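Local coordinates for tRNA-splicing endonuclease (Sulfolobus tokodaii, PDB 2CV8) that cleaves precursor tRNA at its 5' and 3' splice sites to release the intron, leaving 2',3'-cyclic phosphate and 5'-hydroxyl ends, at the interface of chains A and B. Numbering follows the deposited sequence. Chains: chain A/B, tRNA-splicing endonuclease.

The three contacts are parts of one two-fold interface between two copies of the protein. The C-alpha centres of contact 1 and contact 2 lie about 12 Å apart, and the two share A:Ile144 and A:Ile173. Contact 3 follows about 10 Å from contact 2, with B:Met174 in common, and about 17 Å from contact 1. Strand 170-178 runs through all three, so its pairing in contact 2 probably helps position both the isoleucine cluster of contact 1 and the tail packing of contact 3. The protein is a homotetramer best regarded as a dimer of dimers; this continuous seam plausibly builds one of those dimers.

Contact 1: the interface of chains A and B. Residues chain A 137-140, 144, 162, 173; chain B 137-140, 144.
B:Ile144, on helix 141-151, points its two branches at different isoleucines of chain A. Its CG1 stands anti to the carbonyl carbon (chi1 -74°), which turns CG2 away from the backbone N and towards A:Ile162, whose CD1 lies 3.5 Å from B:Ile144 CG2. The longer branch ends at A:Ile139, with B:Ile144 CD1 3.7 Å from A:Ile139 CG2, and these two side chains meet at about a right angle. A:Ile173 comes in against the CG2 branch as well, though it is modelled too close for its distance to mean anything. Branched, wholly apolar isoleucine suits this place, because each residue can offer methyl groups in two directions. Further out, the short strands 138-140 of the two chains run antiparallel across the two-fold axis. A:Ile139 N donates to B:Ile139 O at 2.9 Å. The return bond, from B:Ile139 N to A:Ile139 O, measures 2.8 Å. The main chain thus pairs while the side chains supply the core. At the rim B:Gln138, bent at its second torsion (chi2 -89°), brings its amide end over the A strand. There its OE1 is placed 2.9 Å from A:Gln138 O, a pairing of two acceptors that makes the modelled amide orientation doubtful.

Contact 2: the interface of chains A and B. Residues chain A 144, 173-176; chain B 173-176.
Strand 170-178 of chain A meets the same strand of chain B in antiparallel register, with A:Phe175 opposite B:Phe175 at the two-fold axis. On either side of that pair the main chains bond. A:Lys176 N donates to B:Met174 O at 2.8 Å. Its twin runs from B:Lys176 N to A:Met174 O; the reciprocal bonds from the Met174 nitrogens to the Lys176 oxygens are weak. Along an extended strand, side chains alternate between faces. On one face the two flexible selenomethionines cross obliquely with their terminal methyls in contact, A:Met174 CE 3.5 Å from B:Met174 CE, the B copy being poorly ordered. The other face carries the phenylalanines. In both, CG lies between the backbone N and the carbonyl carbon (chi1 49°), and A:Phe175 CB lies in plane at the edge of the poorly ordered B:Phe175 ring. B:Ile173 sets its CD1 4.2 Å above the plane of the A:Phe175 ring, towards the rim, and crosses A:Ile144 at about a right angle. Large apolar groups suit a face that is covered by the partner chain. The centre of the site is about 8 Å from the active-site A:Lys156. By pairing strand 170-178 with its twin, the site joins the two subunits through continuous beta structure.

Contact 3: the interface of chains A and B. Residues chain A 178, 180; chain B 97, 130, 159, 172, 174.
The carbonyl oxygen of B:Tyr172 faces the backbone N of A:Leu178 where the two residues form an antiparallel bridge; the N-to-O bond itself is modelled too short and is doubtful. The bridge lies at the end of strand 170-178 of chain A, in the catalytic domain of the tRNA-intron endonuclease family, archaeal short subfamily. Beside it A:Leu178 lays its CB 3.6 Å from B:Tyr172 CB. With CG anti to the carbonyl carbon (chi1 -78°), the leucine turns CD1 in among the side chains of chain B. The A:Leu178 and B:Ile159 side chains cross at about a right angle, CD1 to CD1 at 3.3 Å. The same leucine methyl also reaches the poorly ordered selenomethionine B:Met174, whose CB is 3.2 Å from A:Leu178 CD1. A forked leucine suits this spot, since one methyl can settle between two neighbours. After the strand the chain runs to A:Met180, the C-terminal selenomethionine, which is poorly ordered. Its CG lies over the face of the B:Tyr172 ring as a CH-pi contact, though its closeness is doubtful. A flat aromatic ring offers a broad face for the A:Met180 chain to lie on. Bent at its second torsion (chi2 -66°) and again at the third, the unbranched chain carries CE onward, tip to tip with B:Ile159, where A:Met180 CE lies 3.9 Å from B:Ile159 CD1. A:Met180 CE also comes within 4.1 Å of B:Leu97 CD2, so the tail residue touches helix 87-99 as well as strands 157-163 and 170-178.

Contact 1: the interface of chains A and B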
# COMPACT_ATOMS: atom_id res chain seq x y z
N SER A 137 -8.73 -10.75 3.66
CA SER A 137 -8.05 -10.12 4.78
C SER A 137 -8.33 -8.61 4.89
O SER A 137 -8.73 -7.96 3.92
CB SER A 137 -6.55 -10.37 4.67
OG SER A 137 -6.27 -11.76 4.56
N GLN A 138 -8.13 -8.07 6.09
CA GLN A 138 -8.35 -6.65 6.34
C GLN A 138 -7.26 -6.16 7.27
O GLN A 138 -7.26 -6.47 8.46
CB GLN A 138 -9.71 -6.44 7.00
CG GLN A 138 -10.81 -7.27 6.37
CD GLN A 138 -12.07 -7.31 7.21
OE1 GLN A 138 -12.01 -7.37 8.44
NE2 GLN A 138 -13.22 -7.30 6.55
N ILE A 139 -6.32 -5.40 6.71
CA ILE A 139 -5.22 -4.84 7.49
C ILE A 139 -5.36 -3.32 7.59
O ILE A 139 -5.74 -2.65 6.62
CB ILE A 139 -3.86 -5.19 6.85
CG1 ILE A 139 -2.74 -4.80 7.79
CG2 ILE A 139 -3.69 -4.46 5.52
CD1 ILE A 139 -1.36 -5.19 7.29
N SER A 140 -5.08 -2.79 8.77
CA SER A 140 -5.20 -1.36 8.97
C SER A 140 -3.97 -0.66 8.42
O SER A 140 -2.91 -1.26 8.31
CB SER A 140 -5.34 -1.02 10.45
OG SER A 140 -5.40 0.38 10.63
N ILE A 144 0.07 -1.95 8.91
CA ILE A 144 1.05 -2.02 7.85
C ILE A 144 2.34 -1.33 8.30
O ILE A 144 3.22 -1.97 8.89
CB ILE A 144 0.52 -1.31 6.60
CG1 ILE A 144 -0.67 -2.08 6.03
CG2 ILE A 144 1.62 -1.13 5.58
CD1 ILE A 144 -1.36 -1.40 4.88
N ILE A 162 -0.45 -11.23 -1.37
CA ILE A 162 -1.91 -11.35 -1.47
C ILE A 162 -2.36 -12.56 -2.28
O ILE A 162 -2.18 -12.63 -3.50
CB ILE A 162 -2.52 -10.06 -2.02
CG1 ILE A 162 -2.19 -8.89 -1.07
CG2 ILE A 162 -4.02 -10.22 -2.19
CD1 ILE A 162 -2.74 -7.55 -1.48
N ILE A 173 2.87 -7.18 -3.56
CA ILE A 173 2.95 -5.73 -3.57
C ILE A 173 3.84 -5.29 -2.41
O ILE A 173 3.60 -5.64 -1.25
CB ILE A 173 1.55 -5.06 -3.47
CG1 ILE A 173 1.14 -4.86 -2.02
CG2 ILE A 173 0.50 -5.92 -4.17
CD1 ILE A 173 -0.03 -3.93 -1.86
N SER B 137 -8.18 3.41 9.48
CA SER B 137 -9.11 2.75 8.57
C SER B 137 -8.59 1.40 8.04
O SER B 137 -7.51 1.33 7.45
CB SER B 137 -9.46 3.67 7.42
OG SER B 137 -10.71 3.32 6.86
N GLN B 138 -9.37 0.35 8.26
CA GLN B 138 -9.02 -1.00 7.83
C GLN B 138 -9.17 -1.16 6.32
O GLN B 138 -10.25 -0.96 5.76
CB GLN B 138 -9.92 -2.03 8.53
CG GLN B 138 -9.66 -2.21 10.04
CD GLN B 138 -8.60 -3.26 10.36
OE1 GLN B 138 -8.73 -4.42 9.98
NE2 GLN B 138 -7.56 -2.85 11.08
N ILE B 139 -8.08 -1.52 5.65
CA ILE B 139 -8.08 -1.71 4.21
C ILE B 139 -8.23 -3.20 3.89
O ILE B 139 -7.66 -4.05 4.57
CB ILE B 139 -6.77 -1.21 3.60
CG1 ILE B 139 -6.42 0.17 4.15
CG2 ILE B 139 -6.89 -1.11 2.11
CD1 ILE B 139 -4.99 0.60 3.84
N SER B 140 -9.00 -3.53 2.87
CA SER B 140 -9.19 -4.93 2.50
C SER B 140 -8.20 -5.30 1.41
O SER B 140 -7.59 -4.42 0.79
CB SER B 140 -10.61 -5.16 1.99
OG SER B 140 -10.86 -4.34 0.87
N ILE B 144 -6.64 -3.06 -1.54
CA ILE B 144 -5.19 -3.02 -1.69
C ILE B 144 -4.84 -3.51 -3.09
O ILE B 144 -3.94 -2.97 -3.73
CB ILE B 144 -4.47 -3.90 -0.61
CG1 ILE B 144 -4.54 -3.19 0.75
CG2 ILE B 144 -2.99 -4.12 -0.97
CD1 ILE B 144 -3.71 -3.89 1.83

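Contact 2: the interface of chains A and B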
# COMPACT_ATOMS: atom_id res chain seq x y z
N ILE A 144 0.07 -1.95 8.91
CA ILE A 144 1.05 -2.02 7.85
C ILE A 144 2.34 -1.33 8.30
O ILE A 144 3.22 -1.97 8.89
CB ILE A 144 0.52 -1.31 6.60
CG1 ILE A 144 -0.67 -2.08 6.03
CG2 ILE A 144 1.62 -1.13 5.58
CD1 ILE A 144 -1.36 -1.40 4.88
N ILE A 173 2.87 -7.18 -3.56
CA ILE A 173 2.95 -5.73 -3.57
C ILE A 173 3.84 -5.29 -2.41
O ILE A 173 3.60 -5.64 -1.25
CB ILE A 173 1.55 -5.06 -3.47
CG1 ILE A 173 1.14 -4.86 -2.02
CG2 ILE A 173 0.50 -5.92 -4.17
CD1 ILE A 173 -0.03 -3.93 -1.86
N MSE A 174 4.90 -4.57 -2.74
CA MSE A 174 5.86 -4.10 -1.76
C MSE A 174 5.63 -2.64 -1.46
O MSE A 174 5.22 -1.89 -2.34
CB MSE A 174 7.27 -4.27 -2.30
CG MSE A 174 8.32 -3.47 -1.56
SE MSE A 174 9.60 -2.73 -2.77
CE MSE A 174 8.69 -1.05 -3.13
N PHE A 175 5.88 -2.24 -0.22
CA PHE A 175 5.74 -0.83 0.13
C PHE A 175 6.79 -0.36 1.12
O PHE A 175 7.22 -1.10 2.00
CB PHE A 175 4.33 -0.50 0.64
CG PHE A 175 3.83 -1.41 1.69
CD1 PHE A 175 4.63 -1.78 2.76
CD2 PHE A 175 2.53 -1.89 1.63
CE1 PHE A 175 4.15 -2.61 3.76
CE2 PHE A 175 2.03 -2.72 2.62
CZ PHE A 175 2.84 -3.08 3.69
N LYS A 176 7.20 0.90 0.94
CA LYS A 176 8.20 1.52 1.79
C LYS A 176 7.63 2.71 2.53
O LYS A 176 6.71 3.37 2.05
CB LYS A 176 9.37 2.00 0.94
CG LYS A 176 9.97 0.94 0.06
CD LYS A 176 11.22 1.47 -0.63
CE LYS A 176 11.92 0.37 -1.40
NZ LYS A 176 13.20 0.85 -1.98
N ILE B 173 3.70 6.25 2.47
CA ILE B 173 4.20 4.93 2.15
C ILE B 173 3.82 4.64 0.71
O ILE B 173 2.66 4.71 0.33
CB ILE B 173 3.64 3.84 3.12
CG1 ILE B 173 2.31 3.27 2.61
CG2 ILE B 173 3.41 4.43 4.51
CD1 ILE B 173 1.89 1.99 3.32
N MSE B 174 4.83 4.36 -0.09
CA MSE B 174 4.63 4.07 -1.50
C MSE B 174 4.72 2.59 -1.75
O MSE B 174 5.47 1.90 -1.07
CB MSE B 174 5.71 4.76 -2.31
CG MSE B 174 5.88 4.23 -3.72
SE MSE B 174 7.75 4.13 -4.18
CE MSE B 174 8.09 2.33 -3.59
N PHE B 175 3.96 2.09 -2.73
CA PHE B 175 4.05 0.68 -3.07
C PHE B 175 3.90 0.41 -4.55
O PHE B 175 3.18 1.12 -5.24
CB PHE B 175 3.04 -0.18 -2.28
CG PHE B 175 1.64 0.35 -2.28
CD1 PHE B 175 1.04 0.76 -3.46
CD2 PHE B 175 0.91 0.38 -1.10
CE1 PHE B 175 -0.27 1.20 -3.46
CE2 PHE B 175 -0.40 0.81 -1.09
CZ PHE B 175 -0.99 1.22 -2.28
N LYS B 176 4.61 -0.61 -5.01
CA LYS B 176 4.60 -0.99 -6.41
C LYS B 176 4.07 -2.40 -6.57
O LYS B 176 4.17 -3.21 -5.67
CB LYS B 176 6.01 -0.92 -6.98
CG LYS B 176 6.69 0.42 -6.80
CD LYS B 176 8.02 0.45 -7.52
CE LYS B 176 8.64 1.83 -7.45
NZ LYS B 176 9.89 1.89 -8.27

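Contact 3: the interface of chains A and B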
# COMPACT_ATOMS: atom_id res chain seq x y z
N LEU A 178 7.78 6.21 3.23
CA LEU A 178 8.36 7.37 2.55
C LEU A 178 8.55 8.58 3.45
O LEU A 178 7.90 8.72 4.49
CB LEU A 178 7.50 7.79 1.36
CG LEU A 178 7.57 7.00 0.06
CD1 LEU A 178 6.53 7.53 -0.92
CD2 LEU A 178 8.96 7.11 -0.53
N MSE A 180 8.31 12.10 2.35
CA MSE A 180 7.99 13.16 1.40
C MSE A 180 8.66 14.49 1.70
O MSE A 180 9.38 14.99 0.82
OXT MSE A 180 8.42 15.02 2.81
CB MSE A 180 6.49 13.37 1.33
CG MSE A 180 5.76 12.18 0.78
SE MSE A 180 6.19 11.87 -1.04
CE MSE A 180 4.47 12.41 -1.80
N LEU B 97 1.11 18.59 1.54
CA LEU B 97 1.84 18.55 0.30
C LEU B 97 1.97 19.93 -0.30
O LEU B 97 3.03 20.30 -0.82
CB LEU B 97 1.15 17.61 -0.69
CG LEU B 97 1.32 16.12 -0.37
CD1 LEU B 97 0.79 15.28 -1.52
CD2 LEU B 97 2.80 15.81 -0.15
N VAL B 130 -1.14 10.26 -5.35
CA VAL B 130 -1.28 10.03 -3.93
C VAL B 130 -2.71 9.69 -3.55
O VAL B 130 -3.66 10.25 -4.09
CB VAL B 130 -0.84 11.29 -3.09
CG1 VAL B 130 -0.89 10.97 -1.60
CG2 VAL B 130 0.57 11.73 -3.47
N ILE B 159 1.32 6.46 -4.12
CA ILE B 159 1.72 6.74 -2.74
C ILE B 159 0.53 6.94 -1.80
O ILE B 159 -0.42 7.64 -2.12
CB ILE B 159 2.61 8.00 -2.70
CG1 ILE B 159 3.90 7.74 -3.46
CG2 ILE B 159 2.94 8.39 -1.27
CD1 ILE B 159 4.88 8.88 -3.41
N TYR B 172 4.03 8.84 4.77
CA TYR B 172 3.86 8.50 3.37
C TYR B 172 4.47 7.14 3.08
O TYR B 172 5.62 6.89 3.44
CB TYR B 172 4.51 9.56 2.48
CG TYR B 172 3.74 10.86 2.46
CD1 TYR B 172 4.17 11.97 3.18
CD2 TYR B 172 2.55 10.98 1.73
CE1 TYR B 172 3.45 13.16 3.18
CE2 TYR B 172 1.82 12.15 1.73
CZ TYR B 172 2.27 13.24 2.46
OH TYR B 172 1.52 14.40 2.50
N MSE B 174 4.83 4.36 -0.09
CA MSE B 174 4.63 4.07 -1.50
C MSE B 174 4.72 2.59 -1.75
O MSE B 174 5.47 1.90 -1.07
CB MSE B 174 5.71 4.76 -2.31
CG MSE B 174 5.88 4.23 -3.72
SE MSE B 174 7.75 4.13 -4.18
CE MSE B 174 8.09 2.33 -3.59